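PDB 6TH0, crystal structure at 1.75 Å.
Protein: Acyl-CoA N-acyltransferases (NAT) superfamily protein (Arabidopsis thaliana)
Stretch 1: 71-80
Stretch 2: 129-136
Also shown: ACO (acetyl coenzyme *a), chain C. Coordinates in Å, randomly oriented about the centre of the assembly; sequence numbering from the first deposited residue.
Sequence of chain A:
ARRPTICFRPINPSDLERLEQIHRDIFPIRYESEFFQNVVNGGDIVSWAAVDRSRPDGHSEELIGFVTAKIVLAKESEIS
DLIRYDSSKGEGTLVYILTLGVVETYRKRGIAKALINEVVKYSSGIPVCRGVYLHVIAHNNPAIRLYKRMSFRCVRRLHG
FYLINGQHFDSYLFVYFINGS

Stretch 1, residues 71-80: IVLAKESEIS
Stretch 2 129-136: CRGVYLHV

A very short hydrogen bond, His 135 NE2 to Glu 78 OE2 at 2.5 Å with an N-H...acceptor angle of 137°, is the one hydrogen bond between two stretches whose other contacts centre on Tyr 133, with a smaller one between Ala 74 and Arg 130. The carboxylate oxygen lies at the edge of the imidazole, near its plane, where a ring nitrogen can donate. Glu 78 (chi1 70°, p; chi2 -165°, t; chi3 69°) leaves its backbone sideways, but its end comes nearer to the strand; His 135 (m, chi2 89°) does the same from the other side of the contact, and its ND1 is bonded elsewhere in the structure.

Stretch 2 is strand from 129 to 136 and runs on beyond it, with the regular run broken at Arg 130 (phi/psi -92/-10) and Gly 131 (148/-161), where a CB would jam against the preceding carbonyl O. Stretch 1 leaves a strand (71-73) through a 3-10 segment (74-76; Glu 76 N to Leu 73 O 2.9 Å, Ser 77 N to Ala 74 O 3.1 Å) into a type I turn from Ser 77 to Ser 80 (Ser 80 N to Ser 77 O 3.3 Å, weak). CA atoms lie 7.7 Å apart for Ala 74 and Arg 130, and 8.5 Å for Ile 79 and Tyr 133, numbering rising in both stretches.

Tyr 133 (p, chi2 -70°) points toward stretch 1 and is the most covered residue, 109 Å² of the 337 Å² buried in total. Ile 79 (p, t) lays CD1 over one ring face, 4.0 Å from the centroid and 3.6 Å from Tyr 133 CG, a CH-pi contact suited to a slim aliphatic end. Tyr 133 OH lies 3.4 Å from Ser 77 CB and 3.7 Å from Val 72 CG1 (Val 72 chi1 t).

Ser 77 (p) braces its own loop: OG donates to Ala 74 O at 2.7 Å and weakly accepts from Ile 79 N at 3.5 Å. Small, buried Ala 74 packs CB 4.0 Å from CD of Arg 130 (m, t, t, chi4 -88°), whose extended chain supplies aliphatic surface.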

# COMPACT_ATOMS: atom_id res chain seq x y z
N ILE A 71 -7.66 3.69 5.88
CA ILE A 71 -7.49 4.36 7.15
C ILE A 71 -8.07 3.47 8.24
O ILE A 71 -9.16 2.91 8.09
CB ILE A 71 -8.17 5.74 7.10
CG1 ILE A 71 -7.62 6.51 5.89
CG2 ILE A 71 -7.90 6.50 8.37
CD1 ILE A 71 -6.14 6.84 5.99
N VAL A 72 -7.34 3.38 9.36
CA VAL A 72 -7.64 2.47 10.46
C VAL A 72 -7.59 3.26 11.76
O VAL A 72 -6.62 3.98 12.01
CB VAL A 72 -6.61 1.32 10.50
CG1 VAL A 72 -6.95 0.31 11.57
CG2 VAL A 72 -6.49 0.65 9.13
N LEU A 73 -8.62 3.12 12.60
CA LEU A 73 -8.53 3.69 13.93
C LEU A 73 -7.43 2.99 14.71
O LEU A 73 -7.37 1.75 14.75
CB LEU A 73 -9.87 3.57 14.66
CG LEU A 73 -10.97 4.52 14.20
CD1 LEU A 73 -12.28 4.18 14.88
CD2 LEU A 73 -10.57 5.95 14.57
N ALA A 74 -6.53 3.77 15.31
CA ALA A 74 -5.35 3.18 15.94
C ALA A 74 -5.73 2.08 16.94
O ALA A 74 -5.09 1.02 16.97
CB ALA A 74 -4.52 4.26 16.63
N LYS A 75 -6.74 2.33 17.77
CA LYS A 75 -7.08 1.35 18.81
C LYS A 75 -7.78 0.12 18.26
O LYS A 75 -7.96 -0.85 19.01
CB LYS A 75 -7.92 1.99 19.91
CG LYS A 75 -7.08 2.78 20.90
CD LYS A 75 -7.54 2.58 22.34
CE LYS A 75 -6.59 3.22 23.34
NZ LYS A 75 -7.18 3.28 24.72
N GLU A 76 -8.20 0.13 17.00
CA GLU A 76 -8.78 -1.04 16.37
C GLU A 76 -7.78 -1.80 15.51
O GLU A 76 -8.15 -2.78 14.84
CB GLU A 76 -10.01 -0.63 15.53
CG GLU A 76 -11.07 0.09 16.35
CD GLU A 76 -12.33 0.40 15.56
OE1 GLU A 76 -13.40 0.53 16.18
OE2 GLU A 76 -12.24 0.52 14.32
N SER A 77 -6.53 -1.33 15.46
CA SER A 77 -5.52 -1.97 14.63
C SER A 77 -4.82 -3.06 15.43
O SER A 77 -4.81 -3.05 16.66
CB SER A 77 -4.48 -0.94 14.16
OG SER A 77 -3.66 -0.55 15.25
N GLU A 78 -4.20 -3.99 14.70
CA GLU A 78 -3.47 -5.05 15.38
C GLU A 78 -2.17 -4.59 16.01
O GLU A 78 -1.56 -5.36 16.76
CB GLU A 78 -3.18 -6.18 14.41
CG GLU A 78 -2.15 -5.81 13.37
CD GLU A 78 -2.12 -6.79 12.21
OE1 GLU A 78 -3.11 -6.81 11.43
OE2 GLU A 78 -1.12 -7.52 12.07
N ILE A 79 -1.71 -3.37 15.74
CA ILE A 79 -0.47 -2.88 16.33
C ILE A 79 -0.75 -1.87 17.43
O ILE A 79 0.16 -1.15 17.86
CB ILE A 79 0.46 -2.27 15.27
CG1 ILE A 79 -0.20 -1.07 14.60
CG2 ILE A 79 0.87 -3.32 14.25
CD1 ILE A 79 0.68 -0.38 13.61
N SER A 80 -1.98 -1.83 17.93
CA SER A 80 -2.30 -0.94 19.03
C SER A 80 -1.41 -1.23 20.23
O SER A 80 -1.14 -0.34 21.03
CB SER A 80 -3.78 -1.07 19.40
OG SER A 80 -4.13 -0.10 20.36
N CYS A 129 -2.54 11.10 12.78
CA CYS A 129 -2.14 9.87 12.10
C CYS A 129 -0.76 9.43 12.58
O CYS A 129 0.23 10.16 12.42
CB CYS A 129 -2.14 10.08 10.59
SG CYS A 129 -1.78 8.55 9.68
N ARG A 130 -0.68 8.21 13.10
CA ARG A 130 0.51 7.78 13.82
C ARG A 130 1.54 7.09 12.94
O ARG A 130 2.68 6.88 13.40
CB ARG A 130 0.12 6.83 14.96
CG ARG A 130 -0.86 7.45 15.96
CD ARG A 130 -1.25 6.48 17.06
NE ARG A 130 -2.09 7.08 18.09
CZ ARG A 130 -1.63 7.69 19.17
NH1 ARG A 130 -0.33 7.80 19.37
NH2 ARG A 130 -2.48 8.21 20.06
N GLY A 131 1.19 6.79 11.71
CA GLY A 131 2.15 6.14 10.84
C GLY A 131 1.47 5.22 9.85
O GLY A 131 0.27 5.32 9.60
N VAL A 132 2.28 4.31 9.30
CA VAL A 132 1.90 3.40 8.23
C VAL A 132 2.27 1.98 8.64
O VAL A 132 3.33 1.77 9.24
CB VAL A 132 2.61 3.78 6.91
CG1 VAL A 132 2.16 2.87 5.74
CG2 VAL A 132 2.42 5.27 6.60
N TYR A 133 1.40 1.02 8.34
CA TYR A 133 1.74 -0.39 8.54
C TYR A 133 1.15 -1.22 7.41
O TYR A 133 0.35 -0.74 6.60
CB TYR A 133 1.32 -0.92 9.92
CG TYR A 133 -0.16 -1.21 10.18
CD1 TYR A 133 -1.10 -0.18 10.27
CD2 TYR A 133 -0.60 -2.52 10.38
CE1 TYR A 133 -2.46 -0.46 10.52
CE2 TYR A 133 -1.94 -2.80 10.64
CZ TYR A 133 -2.87 -1.78 10.71
OH TYR A 133 -4.21 -2.08 10.97
N LEU A 134 1.62 -2.46 7.31
CA LEU A 134 1.21 -3.36 6.24
C LEU A 134 1.74 -4.74 6.57
O LEU A 134 2.52 -4.93 7.51
CB LEU A 134 1.74 -2.87 4.89
CG LEU A 134 3.27 -2.98 4.81
CD1 LEU A 134 3.65 -3.21 3.38
CD2 LEU A 134 4.01 -1.74 5.37
N HIS A 135 1.33 -5.70 5.76
CA HIS A 135 1.82 -7.06 5.83
C HIS A 135 2.45 -7.42 4.49
O HIS A 135 1.93 -7.07 3.44
CB HIS A 135 0.71 -8.06 6.18
CG HIS A 135 0.13 -7.86 7.55
ND1 HIS A 135 -0.93 -7.01 7.80
CD2 HIS A 135 0.46 -8.42 8.74
CE1 HIS A 135 -1.23 -7.06 9.08
NE2 HIS A 135 -0.40 -7.90 9.68
N VAL A 136 3.60 -8.09 4.56
CA VAL A 136 4.33 -8.55 3.39
C VAL A 136 4.34 -10.07 3.42
O VAL A 136 4.57 -10.68 4.47
CB VAL A 136 5.77 -7.98 3.41
CG1 VAL A 136 6.55 -8.45 2.21
CG2 VAL A 136 5.73 -6.45 3.50
N1A ACO C . 19.08 1.59 -10.94
C2A ACO C . 19.18 0.27 -10.56
N3A ACO C . 18.52 -0.43 -9.62
C4A ACO C . 17.59 0.35 -8.95
C5A ACO C . 17.36 1.73 -9.24
C6A ACO C . 18.14 2.32 -10.25
N6A ACO C . 17.97 3.64 -10.57
N7A ACO C . 16.36 2.26 -8.41
C8A ACO C . 15.99 1.22 -7.65
N9A ACO C . 16.70 0.05 -7.93
C1B ACO C . 16.57 -1.26 -7.29
C2B ACO C . 16.31 -1.19 -5.71
O2B ACO C . 17.49 -1.01 -5.05
C3B ACO C . 15.80 -2.71 -5.63
O3B ACO C . 16.92 -3.44 -5.78
P3B ACO C . 16.85 -5.03 -4.86
O7A ACO C . 15.87 -5.70 -5.78
O8A ACO C . 18.29 -5.53 -4.91
O9A ACO C . 16.29 -4.56 -3.54
C4B ACO C . 14.85 -2.81 -6.87
O4B ACO C . 15.44 -1.95 -7.90
C5B ACO C . 13.40 -2.42 -6.52
O5B ACO C . 13.34 -1.17 -5.93
P1A ACO C . 12.13 -0.30 -6.65
O1A ACO C . 12.45 -0.11 -8.09
O2A ACO C . 11.83 0.87 -5.76
O3A ACO C . 10.69 -1.19 -6.64
P2A ACO C . 10.10 -1.57 -8.07
O4A ACO C . 9.45 -0.42 -8.74
O5A ACO C . 10.96 -2.52 -8.86
O6A ACO C . 8.71 -2.54 -7.67
CBP ACO C . 7.70 -4.26 -6.32
CCP ACO C . 8.94 -3.30 -6.53
CDP ACO C . 6.51 -3.39 -5.97
CEP ACO C . 7.98 -5.27 -5.21
CAP ACO C . 7.50 -4.97 -7.69
OAP ACO C . 8.52 -5.94 -7.92
C9P ACO C . 6.17 -5.69 -7.85
O9P ACO C . 5.23 -5.14 -8.38
N8P ACO C . 6.09 -7.01 -7.44
C7P ACO C . 4.81 -7.79 -7.57
C6P ACO C . 3.75 -7.24 -6.66
C5P ACO C . 4.24 -7.42 -5.27
O5P ACO C . 4.88 -8.39 -4.87
N4P ACO C . 3.93 -6.41 -4.38
C3P ACO C . 4.42 -6.60 -3.02
C2P ACO C . 3.51 -5.93 -2.06
S1P ACO C . 4.18 -6.23 -0.35
C ACO C . 3.30 -7.76 -0.05
O ACO C . 3.84 -8.84 -0.05
CH3 ACO C . 1.87 -7.67 0.14